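D-alanyl transferase DltD (Enterococcus faecium TX0133A04, PDB 6PFX) probably takes part in the D-alanylation of lipoteichoic acid in the Gram-positive cell wall, as a membrane-associated transferase with an SGNH hydrolase-like fold. Local coordinates at residues 257-267 with 300-311. Numbering follows the deposited sequence.
Sequences LKQSQKNWDYR and WSDYTGLSQEML
Gln259 N donates to Tyr303 O (3.0 Å, 170° at the hydrogen) and Gln261 N to Thr304 O (2.8 Å), so successive beta turns of the loop 257-267 take up the last carbonyls of helix 298-304, where Gly305 leaves helical geometry with positive phi. The Gln261 side chain adds a third hydrogen bond at the same place. Its CG stands beside the backbone N (chi1 -55°) and the extended chain brings OE1 to 2.8 Å from Thr304 OG1. That hydroxyl donates from well above the amide carbonyl plane, while accepting from Leu306 N in an ST turn. NE2 of the same amide and Trp300 NE1 both donate to water 3; farther back, the CG methylene of Gln261 lies over the centre of the Trp264 ring. Lys258 crosses the Tyr303 ring at about a right angle, CA over one face and CB 3.5 Å from Tyr303 CZ; the Tyr303 hydroxyl is bonded to Glu254 O.

A turn in the Met310 chain (chi2 -83°) points SD at Tyr266 N, which donates a weak, nearly straight hydrogen bond to it (3.3 Å). SD also makes an oblique Met-aromatic contact, 5.0 Å from the centroid of the Tyr266 ring, whose edge meets Leu311 CD2, 3.7 Å from Tyr266 CD2. Asp265 OD1, 3.5 Å from Met310 CG, and OD2 are held by Arg267 NE and NH2 in a two-pronged salt bridge lying in the guanidinium plane.

The contact thus joins the link between helices 254-257 and 271-284 to helices 298-304 and 308-323, which follow strand 288-293 of the parallel sheet; Leu257 and Trp300 also touch Ile250 of helix 243-250.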
# COMPACT_ATOMS: atom_id res chain seq x y z
N LEU A 257 8.90 -26.54 0.37
CA LEU A 257 8.50 -25.35 1.12
C LEU A 257 8.40 -25.62 2.61
O LEU A 257 8.34 -24.67 3.39
CB LEU A 257 7.19 -24.80 0.55
CG LEU A 257 7.32 -24.24 -0.87
CD1 LEU A 257 5.98 -23.96 -1.51
CD2 LEU A 257 8.14 -22.95 -0.83
N LYS A 258 8.39 -26.88 3.03
CA LYS A 258 8.32 -27.17 4.45
C LYS A 258 9.54 -26.60 5.17
O LYS A 258 10.68 -26.87 4.78
CB LYS A 258 8.22 -28.67 4.69
CG LYS A 258 7.94 -29.01 6.13
CD LYS A 258 7.96 -30.53 6.38
CE LYS A 258 7.67 -30.84 7.84
NZ LYS A 258 6.23 -30.61 8.11
N GLN A 259 9.29 -25.84 6.23
CA GLN A 259 10.31 -25.20 7.06
C GLN A 259 11.16 -24.18 6.30
O GLN A 259 12.18 -23.72 6.83
CB GLN A 259 11.20 -26.20 7.80
CG GLN A 259 10.52 -26.90 8.96
CD GLN A 259 10.13 -25.96 10.09
OE1 GLN A 259 8.95 -25.70 10.32
NE2 GLN A 259 11.13 -25.44 10.80
N SER A 260 10.76 -23.80 5.08
CA SER A 260 11.59 -22.95 4.24
C SER A 260 11.69 -21.52 4.77
O SER A 260 12.59 -20.79 4.36
CB SER A 260 11.07 -22.92 2.81
OG SER A 260 9.74 -22.44 2.77
N GLN A 261 10.78 -21.12 5.66
CA GLN A 261 10.71 -19.75 6.17
C GLN A 261 11.06 -19.67 7.65
O GLN A 261 10.79 -18.65 8.29
CB GLN A 261 9.31 -19.19 5.90
CG GLN A 261 8.95 -19.28 4.42
CD GLN A 261 7.53 -18.83 4.07
OE1 GLN A 261 6.71 -18.53 4.94
NE2 GLN A 261 7.23 -18.80 2.78
N LYS A 262 11.69 -20.70 8.20
CA LYS A 262 11.93 -20.72 9.64
C LYS A 262 12.80 -19.57 10.12
O LYS A 262 12.69 -19.14 11.27
CB LYS A 262 12.55 -22.06 10.05
CG LYS A 262 13.96 -22.26 9.55
CD LYS A 262 14.48 -23.65 9.92
CE LYS A 262 15.86 -23.90 9.33
NZ LYS A 262 16.42 -25.22 9.73
N ASN A 263 13.68 -19.04 9.26
CA ASN A 263 14.57 -17.96 9.67
C ASN A 263 14.20 -16.62 9.07
O ASN A 263 14.97 -15.65 9.21
CB ASN A 263 16.03 -18.31 9.37
CG ASN A 263 16.50 -19.52 10.14
OD1 ASN A 263 16.34 -19.61 11.36
ND2 ASN A 263 17.04 -20.48 9.43
N TRP A 264 13.04 -16.52 8.42
CA TRP A 264 12.62 -15.27 7.81
C TRP A 264 12.24 -14.25 8.89
O TRP A 264 11.61 -14.59 9.90
CB TRP A 264 11.43 -15.53 6.88
CG TRP A 264 11.80 -16.15 5.56
CD1 TRP A 264 12.96 -16.81 5.22
CD2 TRP A 264 10.98 -16.17 4.39
NE1 TRP A 264 12.91 -17.21 3.90
CE2 TRP A 264 11.70 -16.85 3.38
CE3 TRP A 264 9.70 -15.68 4.09
CZ2 TRP A 264 11.17 -17.05 2.10
CZ3 TRP A 264 9.18 -15.88 2.82
CH2 TRP A 264 9.92 -16.54 1.84
N ASP A 265 12.57 -12.99 8.64
CA ASP A 265 12.45 -11.94 9.66
C ASP A 265 12.05 -10.67 8.92
O ASP A 265 12.71 -10.30 7.95
CB ASP A 265 13.78 -11.75 10.40
CG ASP A 265 13.60 -11.12 11.80
OD1 ASP A 265 12.61 -10.39 12.01
OD2 ASP A 265 14.45 -11.35 12.68
N TYR A 266 10.94 -10.06 9.35
CA TYR A 266 10.45 -8.81 8.79
C TYR A 266 10.61 -7.64 9.76
O TYR A 266 9.95 -6.60 9.60
CB TYR A 266 8.98 -8.95 8.40
CG TYR A 266 8.63 -10.05 7.41
CD1 TYR A 266 9.48 -10.38 6.37
CD2 TYR A 266 7.41 -10.72 7.50
CE1 TYR A 266 9.15 -11.37 5.46
CE2 TYR A 266 7.07 -11.71 6.60
CZ TYR A 266 7.93 -12.01 5.56
OH TYR A 266 7.56 -13.01 4.68
N ARG A 267 11.47 -7.78 10.77
CA ARG A 267 11.57 -6.75 11.78
C ARG A 267 12.66 -5.73 11.47
O ARG A 267 12.69 -4.69 12.13
CB ARG A 267 11.81 -7.36 13.17
CG ARG A 267 10.64 -8.20 13.67
CD ARG A 267 10.96 -8.98 14.94
NE ARG A 267 12.18 -9.74 14.76
CZ ARG A 267 13.06 -9.99 15.72
NH1 ARG A 267 12.87 -9.57 16.95
NH2 ARG A 267 14.18 -10.64 15.43
N TRP A 300 -0.52 -22.12 6.95
CA TRP A 300 0.64 -21.99 6.09
C TRP A 300 1.91 -21.71 6.88
O TRP A 300 2.94 -22.33 6.62
CB TRP A 300 0.40 -20.87 5.07
CG TRP A 300 1.50 -20.74 4.10
CD1 TRP A 300 2.31 -19.65 3.91
CD2 TRP A 300 1.94 -21.74 3.18
NE1 TRP A 300 3.23 -19.92 2.91
CE2 TRP A 300 3.02 -21.20 2.46
CE3 TRP A 300 1.52 -23.04 2.90
CZ2 TRP A 300 3.68 -21.91 1.47
CZ3 TRP A 300 2.18 -23.75 1.93
CH2 TRP A 300 3.25 -23.18 1.22
N SER A 301 1.88 -20.79 7.85
CA SER A 301 3.08 -20.54 8.63
C SER A 301 3.46 -21.75 9.47
O SER A 301 4.65 -21.99 9.71
CB SER A 301 2.92 -19.28 9.49
OG SER A 301 1.84 -19.40 10.40
N ASP A 302 2.48 -22.54 9.92
CA ASP A 302 2.81 -23.79 10.60
C ASP A 302 3.67 -24.67 9.70
O ASP A 302 4.62 -25.31 10.15
CB ASP A 302 1.53 -24.54 10.95
CG ASP A 302 0.82 -24.01 12.19
OD1 ASP A 302 1.35 -23.14 12.93
OD2 ASP A 302 -0.32 -24.47 12.42
N TYR A 303 3.34 -24.71 8.41
CA TYR A 303 4.07 -25.55 7.47
C TYR A 303 5.43 -24.98 7.11
O TYR A 303 6.43 -25.70 7.11
CB TYR A 303 3.24 -25.75 6.21
CG TYR A 303 3.84 -26.69 5.21
CD1 TYR A 303 4.02 -28.02 5.51
CD2 TYR A 303 4.21 -26.26 3.95
CE1 TYR A 303 4.56 -28.89 4.62
CE2 TYR A 303 4.76 -27.13 3.03
CZ TYR A 303 4.93 -28.45 3.38
OH TYR A 303 5.47 -29.36 2.50
N THR A 304 5.50 -23.68 6.80
CA THR A 304 6.75 -23.10 6.35
C THR A 304 7.69 -22.76 7.50
O THR A 304 8.87 -22.50 7.26
CB THR A 304 6.53 -21.80 5.57
OG1 THR A 304 6.02 -20.81 6.48
CG2 THR A 304 5.58 -21.97 4.40
N GLY A 305 7.17 -22.70 8.73
CA GLY A 305 7.95 -22.31 9.88
C GLY A 305 8.06 -20.82 10.12
O GLY A 305 8.74 -20.42 11.07
N LEU A 306 7.45 -20.00 9.28
CA LEU A 306 7.44 -18.56 9.53
C LEU A 306 6.89 -18.30 10.93
O LEU A 306 5.83 -18.81 11.29
CB LEU A 306 6.54 -17.89 8.50
CG LEU A 306 6.56 -16.35 8.54
CD1 LEU A 306 7.87 -15.85 7.91
CD2 LEU A 306 5.34 -15.79 7.85
N SER A 307 7.60 -17.47 11.69
CA SER A 307 7.28 -17.26 13.09
C SER A 307 6.17 -16.24 13.27
O SER A 307 6.32 -15.06 12.90
CB SER A 307 8.50 -16.78 13.86
OG SER A 307 8.11 -16.42 15.17
N GLN A 308 5.08 -16.67 13.90
CA GLN A 308 4.02 -15.73 14.27
C GLN A 308 4.48 -14.76 15.36
O GLN A 308 4.05 -13.60 15.36
CB GLN A 308 2.75 -16.47 14.69
CG GLN A 308 2.06 -17.23 13.57
CD GLN A 308 1.35 -16.31 12.61
OE1 GLN A 308 1.00 -15.18 12.97
NE2 GLN A 308 1.14 -16.77 11.38
N GLU A 309 5.34 -15.21 16.28
CA GLU A 309 5.92 -14.30 17.26
C GLU A 309 6.71 -13.20 16.57
O GLU A 309 6.62 -12.02 16.94
CB GLU A 309 6.81 -15.09 18.23
CG GLU A 309 7.43 -14.20 19.28
CD GLU A 309 8.41 -14.93 20.17
OE1 GLU A 309 8.33 -16.18 20.29
OE2 GLU A 309 9.26 -14.24 20.76
N MET A 310 7.45 -13.56 15.52
CA MET A 310 8.16 -12.55 14.74
C MET A 310 7.19 -11.56 14.11
O MET A 310 7.43 -10.35 14.13
CB MET A 310 9.01 -13.23 13.66
CG MET A 310 9.77 -12.27 12.75
SD MET A 310 8.79 -11.60 11.39
CE MET A 310 8.54 -13.09 10.41
N LEU A 311 6.08 -12.05 13.55
CA LEU A 311 5.11 -11.15 12.94
C LEU A 311 4.50 -10.21 13.98
O LEU A 311 4.22 -9.04 13.68
CB LEU A 311 4.02 -11.97 12.26
CG LEU A 311 4.40 -12.76 11.02
CD1 LEU A 311 3.28 -13.70 10.55
CD2 LEU A 311 4.79 -11.80 9.90
O HOH W 1 6.67 -27.72 8.89
O HOH W 2 10.38 -16.83 10.90
O HOH W 3 4.67 -17.90 1.29
O HOH W 4 10.73 -20.33 12.87